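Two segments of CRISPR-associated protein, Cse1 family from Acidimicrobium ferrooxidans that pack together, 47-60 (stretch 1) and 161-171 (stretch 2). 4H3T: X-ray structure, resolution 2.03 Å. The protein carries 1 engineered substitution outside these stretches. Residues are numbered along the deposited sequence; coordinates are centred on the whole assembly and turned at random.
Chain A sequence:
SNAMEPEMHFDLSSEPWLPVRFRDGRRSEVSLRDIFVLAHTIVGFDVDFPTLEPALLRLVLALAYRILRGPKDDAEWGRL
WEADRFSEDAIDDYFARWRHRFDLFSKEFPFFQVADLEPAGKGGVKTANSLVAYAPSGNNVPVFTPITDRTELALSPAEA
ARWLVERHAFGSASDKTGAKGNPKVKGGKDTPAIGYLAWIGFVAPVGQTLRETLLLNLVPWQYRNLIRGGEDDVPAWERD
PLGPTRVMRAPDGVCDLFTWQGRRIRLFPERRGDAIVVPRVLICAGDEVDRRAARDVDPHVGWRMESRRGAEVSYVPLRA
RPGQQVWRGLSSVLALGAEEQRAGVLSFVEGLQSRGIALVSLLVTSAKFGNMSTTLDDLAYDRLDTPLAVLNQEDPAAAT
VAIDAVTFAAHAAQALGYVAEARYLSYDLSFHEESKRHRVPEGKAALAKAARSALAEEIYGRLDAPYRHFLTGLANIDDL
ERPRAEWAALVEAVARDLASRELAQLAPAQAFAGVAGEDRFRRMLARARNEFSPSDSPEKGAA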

# COMPACT_ATOMS: atom_id res chain seq x y z
N VAL A 47 -0.04 -6.78 12.14
CA VAL A 47 -1.45 -6.39 12.18
C VAL A 47 -2.35 -7.44 11.52
O VAL A 47 -1.94 -8.17 10.67
CB VAL A 47 -1.71 -4.98 11.60
CG1 VAL A 47 -0.93 -3.91 12.38
CG2 VAL A 47 -1.40 -4.90 10.14
N ASP A 48 -3.61 -7.32 11.83
CA ASP A 48 -4.73 -8.19 11.55
C ASP A 48 -5.49 -7.82 10.21
O ASP A 48 -6.29 -8.59 9.70
CB ASP A 48 -5.73 -8.05 12.80
CG ASP A 48 -5.79 -6.67 13.59
OD1 ASP A 48 -6.93 -6.07 13.66
OD2 ASP A 48 -4.63 -6.13 14.13
N PHE A 49 -5.26 -6.62 9.68
CA PHE A 49 -5.98 -6.15 8.50
C PHE A 49 -5.07 -5.21 7.75
O PHE A 49 -4.38 -4.44 8.39
CB PHE A 49 -7.31 -5.50 8.96
CG PHE A 49 -8.22 -5.22 7.79
CD1 PHE A 49 -8.98 -6.23 7.22
CD2 PHE A 49 -8.15 -4.00 7.12
CE1 PHE A 49 -9.77 -5.99 6.10
CE2 PHE A 49 -8.88 -3.78 5.97
CZ PHE A 49 -9.71 -4.76 5.48
N PRO A 50 -5.01 -5.30 6.41
CA PRO A 50 -3.96 -4.60 5.66
C PRO A 50 -3.91 -3.09 5.75
O PRO A 50 -2.83 -2.57 5.75
CB PRO A 50 -4.22 -5.00 4.21
CG PRO A 50 -5.06 -6.22 4.29
CD PRO A 50 -5.79 -6.21 5.54
N THR A 51 -5.01 -2.43 5.92
CA THR A 51 -5.02 -0.97 5.96
C THR A 51 -4.42 -0.46 7.26
O THR A 51 -4.00 0.68 7.36
CB THR A 51 -6.43 -0.43 5.79
OG1 THR A 51 -7.25 -1.01 6.75
CG2 THR A 51 -6.98 -0.70 4.46
N LEU A 52 -4.39 -1.28 8.27
CA LEU A 52 -3.82 -0.83 9.52
C LEU A 52 -2.30 -0.52 9.43
O LEU A 52 -1.79 0.31 10.18
CB LEU A 52 -4.05 -1.88 10.61
CG LEU A 52 -5.53 -2.11 11.06
CD1 LEU A 52 -5.60 -3.31 12.07
CD2 LEU A 52 -6.03 -0.92 11.80
N GLU A 53 -1.55 -1.28 8.65
CA GLU A 53 -0.10 -1.13 8.67
C GLU A 53 0.36 0.22 8.12
O GLU A 53 1.07 0.89 8.84
CB GLU A 53 0.58 -2.32 8.01
CG GLU A 53 2.08 -2.25 8.22
CD GLU A 53 2.81 -3.52 7.86
OE1 GLU A 53 2.12 -4.53 7.64
OE2 GLU A 53 4.07 -3.51 7.81
N PRO A 54 -0.08 0.70 6.95
CA PRO A 54 0.34 2.05 6.49
C PRO A 54 -0.11 3.15 7.47
O PRO A 54 0.59 4.12 7.75
CB PRO A 54 -0.38 2.20 5.13
CG PRO A 54 -0.71 0.85 4.72
CD PRO A 54 -0.88 -0.00 5.91
N ALA A 55 -1.29 2.99 8.03
CA ALA A 55 -1.85 3.99 8.95
C ALA A 55 -1.06 4.08 10.24
O ALA A 55 -0.66 5.20 10.64
CB ALA A 55 -3.33 3.68 9.23
N LEU A 56 -0.72 2.94 10.81
CA LEU A 56 0.05 2.89 12.06
C LEU A 56 1.52 3.25 11.80
O LEU A 56 2.12 3.94 12.61
CB LEU A 56 -0.05 1.53 12.72
CG LEU A 56 -1.47 1.14 13.31
CD1 LEU A 56 -1.43 -0.29 13.80
CD2 LEU A 56 -1.90 2.16 14.35
N LEU A 57 2.07 2.89 10.65
CA LEU A 57 3.47 3.23 10.31
C LEU A 57 3.61 4.74 10.20
O LEU A 57 4.52 5.30 10.78
CB LEU A 57 3.93 2.56 9.03
CG LEU A 57 5.34 2.97 8.49
CD1 LEU A 57 6.44 2.63 9.48
CD2 LEU A 57 5.62 2.33 7.19
N ARG A 58 2.68 5.40 9.47
CA ARG A 58 2.72 6.85 9.32
C ARG A 58 2.51 7.57 10.64
O ARG A 58 3.19 8.54 10.90
CB ARG A 58 1.75 7.32 8.27
CG ARG A 58 2.26 6.91 6.92
CD ARG A 58 1.27 6.91 5.84
NE ARG A 58 0.76 8.24 5.49
CZ ARG A 58 1.08 8.96 4.43
NH1 ARG A 58 2.09 8.60 3.65
NH2 ARG A 58 0.42 10.08 4.17
N LEU A 59 1.67 7.05 11.52
CA LEU A 59 1.51 7.64 12.85
C LEU A 59 2.83 7.63 13.61
O LEU A 59 3.23 8.60 14.27
CB LEU A 59 0.45 6.85 13.65
CG LEU A 59 0.41 7.16 15.20
CD1 LEU A 59 -0.09 8.51 15.39
CD2 LEU A 59 -0.55 6.21 15.93
N VAL A 60 3.46 6.47 13.62
CA VAL A 60 4.72 6.25 14.32
C VAL A 60 5.86 7.09 13.68
O VAL A 60 6.68 7.65 14.42
CB VAL A 60 5.08 4.74 14.45
CG1 VAL A 60 6.45 4.53 15.06
CG2 VAL A 60 4.06 4.07 15.36
N ALA A 161 -8.68 2.10 19.36
CA ALA A 161 -7.57 3.04 19.02
C ALA A 161 -6.98 2.72 17.64
O ALA A 161 -6.72 3.64 16.86
CB ALA A 161 -6.49 2.98 20.07
N ARG A 162 -6.74 1.43 17.35
CA ARG A 162 -6.19 1.04 16.05
C ARG A 162 -7.14 1.42 14.92
O ARG A 162 -6.71 2.04 13.94
CB ARG A 162 -5.92 -0.45 15.99
CG ARG A 162 -4.74 -0.87 16.81
CD ARG A 162 -4.35 -2.30 16.56
NE ARG A 162 -5.37 -3.29 16.87
CZ ARG A 162 -5.45 -4.00 17.98
NH1 ARG A 162 -4.65 -3.76 19.00
NH2 ARG A 162 -6.41 -4.92 18.11
N TRP A 163 -8.44 1.12 15.08
CA TRP A 163 -9.39 1.45 14.04
C TRP A 163 -9.65 2.94 13.89
O TRP A 163 -10.01 3.39 12.78
CB TRP A 163 -10.68 0.72 14.21
CG TRP A 163 -10.54 -0.74 13.94
CD1 TRP A 163 -10.73 -1.76 14.82
CD2 TRP A 163 -10.26 -1.35 12.69
NE1 TRP A 163 -10.58 -2.97 14.19
CE2 TRP A 163 -10.18 -2.75 12.91
CE3 TRP A 163 -9.89 -0.85 11.42
CZ2 TRP A 163 -9.93 -3.65 11.88
CZ3 TRP A 163 -9.62 -1.75 10.41
CH2 TRP A 163 -9.60 -3.13 10.66
N LEU A 164 -9.48 3.69 14.97
CA LEU A 164 -9.61 5.14 14.96
C LEU A 164 -8.54 5.78 14.07
O LEU A 164 -8.85 6.60 13.24
CB LEU A 164 -9.51 5.64 16.40
CG LEU A 164 -9.48 7.11 16.67
CD1 LEU A 164 -10.76 7.77 16.16
CD2 LEU A 164 -9.32 7.35 18.16
N VAL A 165 -7.28 5.31 14.20
CA VAL A 165 -6.16 5.74 13.42
C VAL A 165 -6.40 5.37 11.97
O VAL A 165 -6.25 6.20 11.08
CB VAL A 165 -4.84 5.17 13.96
CG1 VAL A 165 -3.68 5.56 13.01
CG2 VAL A 165 -4.56 5.72 15.36
N GLU A 166 -6.91 4.18 11.74
CA GLU A 166 -7.18 3.74 10.39
C GLU A 166 -8.31 4.52 9.75
O GLU A 166 -8.22 4.82 8.55
CB GLU A 166 -7.50 2.22 10.39
CG GLU A 166 -7.63 1.55 9.02
CD GLU A 166 -9.01 1.48 8.39
OE1 GLU A 166 -9.92 2.17 8.91
OE2 GLU A 166 -9.17 0.82 7.33
N ARG A 167 -9.39 4.83 10.50
CA ARG A 167 -10.56 5.44 9.88
C ARG A 167 -10.31 6.86 9.40
O ARG A 167 -10.92 7.28 8.44
CB ARG A 167 -11.76 5.37 10.83
CG ARG A 167 -13.05 5.75 10.18
CD ARG A 167 -13.37 5.01 8.89
NE ARG A 167 -14.81 4.95 8.72
CZ ARG A 167 -15.60 4.01 9.19
NH1 ARG A 167 -16.92 4.11 9.06
NH2 ARG A 167 -15.09 2.96 9.83
N HIS A 168 -9.47 7.62 10.08
CA HIS A 168 -9.14 8.97 9.62
C HIS A 168 -8.46 8.98 8.26
O HIS A 168 -8.61 9.94 7.49
CB HIS A 168 -8.22 9.66 10.59
CG HIS A 168 -8.90 10.30 11.74
ND1 HIS A 168 -9.64 11.44 11.58
CD2 HIS A 168 -9.02 9.88 13.02
CE1 HIS A 168 -10.08 11.75 12.79
NE2 HIS A 168 -9.76 10.81 13.68
N ALA A 169 -7.75 7.89 7.92
CA ALA A 169 -6.95 7.75 6.69
C ALA A 169 -7.67 6.97 5.58
O ALA A 169 -7.35 7.18 4.43
CB ALA A 169 -5.64 7.01 7.06
N PHE A 170 -8.51 5.97 5.92
CA PHE A 170 -9.07 5.04 4.94
C PHE A 170 -10.60 5.06 4.88
O PHE A 170 -11.17 4.21 4.27
CB PHE A 170 -8.60 3.60 5.26
CG PHE A 170 -7.22 3.27 4.76
CD1 PHE A 170 -7.03 2.88 3.46
CD2 PHE A 170 -6.13 3.26 5.63
CE1 PHE A 170 -5.76 2.52 2.98
CE2 PHE A 170 -4.85 2.87 5.16
CZ PHE A 170 -4.69 2.51 3.83
N GLY A 171 -11.25 6.06 5.42
CA GLY A 171 -12.70 6.10 5.37
C GLY A 171 -13.30 6.27 3.97
O GLY A 171 -12.62 6.62 3.00
O HOH W 1 -7.42 -3.78 15.05

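This is a nearly perpendicular helix-on-helix contact, mostly apolar, pinned by one buried hydrogen bond and finished at one end by a water-bridged pair of opposite charges. The helix that includes residues 52-60 crosses the helix of 161-170 at 95°, with the axes 8.8 Å apart at closest approach, and together the two segments bury 630 Å².

The small residue sits where the backbones come nearest. Ala 55 CA lies 5.5 Å from Glu 166 CA, and the methyl Ala 55 CB rests 4.0 Å from Glu 166 CA, so side chain meets backbone with little between them. Farther along the first helix, larger aliphatic groups take over around Val 165, which points toward the partner: Leu 56 CD2 is 4.1 Å from Val 165 CG1, and Leu 59 CD2 is 4.1 Å from Val 165 CG2. The spacing 52, 55, 56, 59 is the familiar one for a helical face turned to a neighbour.

A type I turn from Phe 49 to Leu 52 leads into this helix and, closed by the bond from Leu 52 N to Phe 49 O (3.2 Å), brings Thr 51 into the contact. Thr 51 does two jobs. Its hydroxyl donates to the carboxylate of Glu 166, with Thr 51 OG1 2.7 Å from Glu 166 OE2, giving a buried acceptor a partner within the interface. Its carbon Thr 51 CB also sits 3.7 Å from the centroid of the Phe 170 ring, almost on the ring normal, a CH-pi contact that uses the apolar side of a polar residue. At the edge of that same ring, Pro 54 CG comes within 4.4 Å of Phe 170 CZ, and Ala 55 CB within 4.4 Å of Phe 170 CE2.

Trp 163 starts out pointing away, yet its long side chain brings the indole back to the other segment. The CA-to-CB bond of Leu 52 points sideways to the other stretch, but its end comes nearer, and Leu 52 CD2 lies over one indole face, 4.1 Å from the centroid of the Trp 163 six-membered ring. The Phe 49 ring meets the indole obliquely, while Phe 49 CB packs 3.7 Å from Trp 163 CH2.

Where the exposed Asp 48 meets the buried Arg 162, Asp 48 OD2 stands 4.0 Å from Arg 162 NE, well out of the guanidinium plane, so the charges attract without a direct hydrogen bond. Water 1 supplies the link: it donates to Asp 48 OD1 at 2.7 Å and accepts from Arg 162 NE at 2.8 Å.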